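Local atomic coordinates of endoglucanase (Clostridium thermocellum, PDB entry 2E4T), a protein that hydrolyses internal beta-1,4-glucosidic bonds in cellulose and xyloglucan, the chain here being its family 44 glycoside hydrolase module. Residues R255-K266 / N341-P351. Sequence-based numbering, arbitrary orientation. Where two conformers were deposited one is given.
Sequences RWFIDYYLDKMK and NLLDSIEKYYP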
loop_
_atom_site.group_PDB
_atom_site.type_symbol
_atom_site.label_atom_id
_atom_site.label_comp_id
_atom_site.label_asym_id
_atom_site.label_seq_id
_atom_site.Cartn_x
_atom_site.Cartn_y
_atom_site.Cartn_z
ATOM N N ARG A 255 -5.018 3.406 23.859
ATOM C CA ARG A 255 -3.618 3.094 23.843
ATOM C C ARG A 255 -2.870 3.915 22.759
ATOM O O ARG A 255 -1.663 4.200 22.907
ATOM C CB ARG A 255 -3.425 1.564 23.612
ATOM C CG ARG A 255 -2.051 1.027 23.970
ATOM C CD ARG A 255 -2.046 -0.472 23.928
ATOM N NE ARG A 255 -2.041 -1.042 22.558
ATOM C CZ ARG A 255 -1.014 -1.576 21.918
ATOM N NH1 ARG A 255 0.217 -1.564 22.438
ATOM N NH2 ARG A 255 -1.229 -2.165 20.746
ATOM N N TRP A 256 -3.549 4.166 21.646
ATOM C CA TRP A 256 -2.998 4.940 20.530
ATOM C C TRP A 256 -4.148 5.446 19.684
ATOM O O TRP A 256 -5.312 4.951 19.790
ATOM C CB TRP A 256 -1.959 4.198 19.696
ATOM C CG TRP A 256 -2.311 2.895 19.060
ATOM C CD1 TRP A 256 -3.368 2.030 19.337
ATOM C CD2 TRP A 256 -1.512 2.224 18.072
ATOM N NE1 TRP A 256 -3.242 0.875 18.585
ATOM C CE2 TRP A 256 -2.129 0.977 17.801
ATOM C CE3 TRP A 256 -0.328 2.568 17.410
ATOM C CZ2 TRP A 256 -1.580 0.072 16.903
ATOM C CZ3 TRP A 256 0.214 1.670 16.529
ATOM C CH2 TRP A 256 -0.413 0.431 16.276
ATOM N N PHE A 257 -3.849 6.406 18.819
ATOM C CA PHE A 257 -4.827 7.000 17.918
ATOM C C PHE A 257 -5.474 5.949 17.022
ATOM O O PHE A 257 -6.691 6.071 16.734
ATOM C CB PHE A 257 -4.221 8.152 17.105
ATOM C CG PHE A 257 -5.204 8.714 16.143
ATOM C CD1 PHE A 257 -6.203 9.577 16.555
ATOM C CD2 PHE A 257 -5.143 8.344 14.797
ATOM C CE1 PHE A 257 -7.183 10.023 15.665
ATOM C CE2 PHE A 257 -6.109 8.788 13.898
ATOM C CZ PHE A 257 -7.135 9.635 14.327
ATOM N N ILE A 258 -4.746 4.916 16.590
ATOM C CA ILE A 258 -5.393 3.865 15.786
ATOM C C ILE A 258 -6.649 3.352 16.452
ATOM O O ILE A 258 -7.697 3.166 15.798
ATOM C CB ILE A 258 -4.387 2.689 15.622
ATOM C CG1 ILE A 258 -3.143 3.108 14.807
ATOM C CG2 ILE A 258 -5.072 1.469 15.035
ATOM C CD1 ILE A 258 -3.415 3.482 13.366
ATOM N N ASP A 259 -6.595 3.094 17.781
ATOM C CA ASP A 259 -7.787 2.561 18.475
ATOM C C ASP A 259 -8.919 3.561 18.510
ATOM O O ASP A 259 -10.098 3.190 18.366
ATOM C CB ASP A 259 -7.415 2.196 19.915
ATOM C CG ASP A 259 -6.514 0.960 19.997
ATOM O OD1 ASP A 259 -6.441 0.198 19.017
ATOM O OD2 ASP A 259 -5.937 0.762 21.109
ATOM N N TYR A 260 -8.596 4.842 18.773
ATOM C CA TYR A 260 -9.609 5.904 18.764
ATOM C C TYR A 260 -10.291 5.968 17.388
ATOM O O TYR A 260 -11.530 6.050 17.279
ATOM C CB TYR A 260 -8.954 7.226 19.109
ATOM C CG TYR A 260 -9.856 8.439 18.970
ATOM C CD1 TYR A 260 -10.540 8.952 20.075
ATOM C CD2 TYR A 260 -9.959 9.106 17.766
ATOM C CE1 TYR A 260 -11.307 10.099 19.976
ATOM C CE2 TYR A 260 -10.738 10.264 17.648
ATOM C CZ TYR A 260 -11.394 10.757 18.764
ATOM O OH TYR A 260 -12.107 11.940 18.622
ATOM N N TYR A 261 -9.471 5.955 16.322
ATOM C CA TYR A 261 -10.056 6.071 14.976
ATOM C C TYR A 261 -10.987 4.920 14.695
ATOM O O TYR A 261 -12.126 5.101 14.231
ATOM C CB TYR A 261 -8.893 6.115 13.946
ATOM C CG TYR A 261 -9.333 6.316 12.551
ATOM C CD1 TYR A 261 -9.706 7.575 12.088
ATOM C CD2 TYR A 261 -9.373 5.246 11.635
ATOM C CE1 TYR A 261 -10.092 7.800 10.779
ATOM C CE2 TYR A 261 -9.753 5.477 10.309
ATOM C CZ TYR A 261 -10.066 6.723 9.873
ATOM O OH TYR A 261 -10.368 6.893 8.534
ATOM N N LEU A 262 -10.533 3.692 14.980
ATOM C CA LEU A 262 -11.393 2.526 14.739
ATOM C C LEU A 262 -12.671 2.614 15.579
ATOM O O LEU A 262 -13.770 2.342 15.074
ATOM C CB LEU A 262 -10.605 1.245 15.074
ATOM C CG LEU A 262 -9.491 0.920 14.085
ATOM C CD1 LEU A 262 -8.551 -0.089 14.728
ATOM C CD2 LEU A 262 -10.052 0.396 12.767
ATOM N N ASP A 263 -12.529 2.951 16.869
ATOM C CA ASP A 263 -13.663 2.956 17.767
ATOM C C ASP A 263 -14.683 4.028 17.322
ATOM O O ASP A 263 -15.915 3.764 17.337
ATOM C CB ASP A 263 -13.187 3.243 19.192
ATOM C CG ASP A 263 -14.253 3.013 20.244
ATOM O OD1 ASP A 263 -14.966 2.006 20.187
ATOM O OD2 ASP A 263 -14.306 3.789 21.215
ATOM N N LYS A 264 -14.205 5.211 17.006
ATOM C CA LYS A 264 -15.110 6.285 16.599
ATOM C C LYS A 264 -15.758 6.003 15.240
ATOM O O LYS A 264 -16.951 6.350 15.013
ATOM C CB LYS A 264 -14.424 7.644 16.642
ATOM C CG LYS A 264 -13.951 8.074 18.019
ATOM C CD LYS A 264 -15.023 8.028 19.118
ATOM C CE LYS A 264 -14.462 8.511 20.456
ATOM N NZ LYS A 264 -15.462 8.290 21.573
ATOM N N MET A 265 -15.000 5.404 14.308
ATOM C CA MET A 265 -15.645 5.053 13.025
ATOM C C MET A 265 -16.677 3.921 13.228
ATOM O O MET A 265 -17.709 3.934 12.571
ATOM C CB MET A 265 -14.590 4.651 11.984
ATOM C CG MET A 265 -13.689 5.845 11.567
ATOM S SD MET A 265 -14.552 7.288 10.937
ATOM C CE MET A 265 -15.177 6.646 9.367
ATOM N N LYS A 266 -16.408 2.981 14.135
ATOM C CA LYS A 266 -17.400 1.940 14.432
ATOM C C LYS A 266 -18.648 2.588 15.064
ATOM O O LYS A 266 -19.769 2.249 14.697
ATOM C CB LYS A 266 -16.823 0.882 15.364
ATOM C CG LYS A 266 -17.888 -0.192 15.660
ATOM C CD LYS A 266 -17.403 -1.476 16.180
ATOM C CE LYS A 266 -18.533 -2.530 16.095
ATOM N NZ LYS A 266 -19.603 -2.185 17.049
ATOM N N ASN A 341 -0.051 -5.745 15.739
ATOM C CA ASN A 341 -0.625 -4.687 16.584
ATOM C C ASN A 341 -1.802 -3.985 15.882
ATOM O O ASN A 341 -2.839 -3.720 16.515
ATOM C CB ASN A 341 0.438 -3.714 17.082
ATOM C CG ASN A 341 1.082 -4.239 18.337
ATOM O OD1 ASN A 341 0.626 -3.912 19.441
ATOM N ND2 ASN A 341 2.090 -5.077 18.231
ATOM N N LEU A 342 -1.635 -3.656 14.590
ATOM C CA LEU A 342 -2.737 -3.021 13.857
ATOM C C LEU A 342 -3.936 -3.981 13.780
ATOM O O LEU A 342 -5.098 -3.574 13.953
ATOM C CB LEU A 342 -2.270 -2.602 12.462
ATOM C CG LEU A 342 -1.251 -1.464 12.458
ATOM C CD1 LEU A 342 -0.595 -1.333 11.074
ATOM C CD2 LEU A 342 -1.917 -0.119 12.866
ATOM N N LEU A 343 -3.659 -5.256 13.451
ATOM C CA LEU A 343 -4.744 -6.229 13.297
ATOM C C LEU A 343 -5.460 -6.494 14.654
ATOM O O LEU A 343 -6.683 -6.683 14.673
ATOM C CB LEU A 343 -4.223 -7.520 12.696
ATOM C CG LEU A 343 -3.771 -7.369 11.237
ATOM C CD1 LEU A 343 -2.917 -8.564 10.839
ATOM C CD2 LEU A 343 -4.950 -7.203 10.285
ATOM N N ASP A 344 -4.691 -6.506 15.738
ATOM C CA ASP A 344 -5.279 -6.678 17.085
ATOM C C ASP A 344 -6.172 -5.503 17.424
ATOM O O ASP A 344 -7.249 -5.651 18.015
ATOM C CB ASP A 344 -4.166 -6.834 18.108
ATOM C CG ASP A 344 -4.617 -6.813 19.573
ATOM O OD1 ASP A 344 -5.105 -7.845 19.964
ATOM O OD2 ASP A 344 -4.470 -5.810 20.322
ATOM N N SER A 345 -5.758 -4.282 17.046
ATOM C CA SER A 345 -6.614 -3.129 17.235
ATOM C C SER A 345 -7.901 -3.225 16.452
ATOM O O SER A 345 -8.980 -2.892 16.976
ATOM C CB SER A 345 -5.829 -1.847 16.885
ATOM O OG SER A 345 -4.893 -1.556 17.887
ATOM N N ILE A 346 -7.818 -3.680 15.195
ATOM C CA ILE A 346 -9.017 -3.920 14.420
ATOM C C ILE A 346 -9.951 -4.913 15.137
ATOM O O ILE A 346 -11.166 -4.677 15.267
ATOM C CB ILE A 346 -8.674 -4.389 13.009
ATOM C CG1 ILE A 346 -8.132 -3.191 12.183
ATOM C CG2 ILE A 346 -9.884 -5.027 12.341
ATOM C CD1 ILE A 346 -7.442 -3.604 10.898
ATOM N N GLU A 347 -9.367 -6.032 15.615
ATOM C CA GLU A 347 -10.212 -7.057 16.275
ATOM C C GLU A 347 -10.905 -6.496 17.516
ATOM O O GLU A 347 -12.032 -6.876 17.818
ATOM C CB GLU A 347 -9.346 -8.268 16.653
ATOM C CG GLU A 347 -8.877 -9.025 15.478
ATOM C CD GLU A 347 -7.953 -10.206 15.822
ATOM O OE1 GLU A 347 -7.326 -10.237 16.920
ATOM O OE2 GLU A 347 -7.836 -11.122 14.961
ATOM N N LYS A 348 -10.225 -5.600 18.239
ATOM C CA LYS A 348 -10.779 -5.078 19.474
ATOM C C LYS A 348 -11.799 -3.973 19.234
ATOM O O LYS A 348 -12.780 -3.874 19.981
ATOM C CB LYS A 348 -9.630 -4.535 20.370
ATOM C CG LYS A 348 -8.771 -5.636 21.026
ATOM C CD LYS A 348 -7.540 -5.092 21.746
ATOM C CE LYS A 348 -6.878 -6.229 22.541
ATOM N NZ LYS A 348 -5.493 -5.896 22.893
ATOM N N TYR A 349 -11.553 -3.093 18.250
ATOM C CA TYR A 349 -12.329 -1.872 18.109
ATOM C C TYR A 349 -13.212 -1.794 16.864
ATOM O O TYR A 349 -14.209 -1.049 16.878
ATOM C CB TYR A 349 -11.441 -0.652 18.196
ATOM C CG TYR A 349 -10.906 -0.437 19.592
ATOM C CD1 TYR A 349 -9.603 -0.768 19.951
ATOM C CD2 TYR A 349 -11.743 0.129 20.599
ATOM C CE1 TYR A 349 -9.150 -0.591 21.257
ATOM C CE2 TYR A 349 -11.283 0.301 21.900
ATOM C CZ TYR A 349 -9.968 -0.023 22.209
ATOM O OH TYR A 349 -9.558 0.176 23.489
ATOM N N TYR A 350 -12.892 -2.503 15.773
ATOM C CA TYR A 350 -13.810 -2.489 14.638
ATOM C C TYR A 350 -13.624 -3.763 13.821
ATOM O O TYR A 350 -13.042 -3.768 12.696
ATOM C CB TYR A 350 -13.663 -1.237 13.768
ATOM C CG TYR A 350 -14.836 -0.961 12.846
ATOM C CD1 TYR A 350 -14.947 0.265 12.202
ATOM C CD2 TYR A 350 -15.833 -1.903 12.649
ATOM C CE1 TYR A 350 -16.009 0.545 11.376
ATOM C CE2 TYR A 350 -16.937 -1.617 11.851
ATOM C CZ TYR A 350 -17.030 -0.405 11.193
ATOM O OH TYR A 350 -18.094 -0.106 10.370
ATOM N N PRO A 351 -14.080 -4.903 14.359
ATOM C CA PRO A 351 -13.872 -6.183 13.683
ATOM C C PRO A 351 -14.378 -6.144 12.255
ATOM O O PRO A 351 -15.408 -5.532 11.949
ATOM C CB PRO A 351 -14.677 -7.200 14.533
ATOM C CG PRO A 351 -14.840 -6.581 15.826
ATOM C CD PRO A 351 -14.754 -5.060 15.657
HETATM O O HOH W 1 -6.991 1.336 23.506
HETATM O O HOH W 2 -3.671 -3.281 19.660
HETATM O O HOH W 3 -15.559 -0.372 19.131
#
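Ser345 lies between Trp256 and Asp259, and its hydroxyl bridges the two. Trp256 NE1 donates to Ser345 OG over 3.0 Å, with the oxygen close to the indole plane, while Ser345 OG donates to the syn side of Asp259 OD1 at 2.6 Å. The CG of Trp256, at the N-cap, sits between the backbone N and the carbonyl carbon (chi1 57°), which turns NE1 toward the serine. A water donates a third hydrogen bond to this hydroxyl, so the buried OG is fully engaged.

The Tyr349 ring packs tightly on Asp259 (CE1 to CG 3.3 Å) and on Asp263 CB, and Tyr349 CB meets Leu262 CB at 3.7 Å. On the apolar side, Leu342 CD2 meets Trp256 CH2 at 3.8 Å and also packs on Ile258 CD1, and Leu262 drives CD1 against the backbone of Ser345 and Ile346. Beyond the helix end, the Tyr350 ring takes Lys266 CB over one face, a CH-pi contact of 3.8 Å to the ring centroid.

The opposite flank is wetter. Arg255 NH2 reaches Asn341 OD1 on an in-plane lone pair (2.9 Å), its NH1 being held by Asp334. Waters link Asp259 OD2 to Tyr349 OH and Asp263 OD1 to Tyr349 O; Asp263 OD2 is bonded by Tyr254 OH.

The segment axes pass 9.1 Å apart at -33°. Helices 257-272 and 338-349 precede adjacent strands 279-284 and 354-360, making them neighbours outside the TIM barrel; the former also packs on helix 204-221 and strand 226-232.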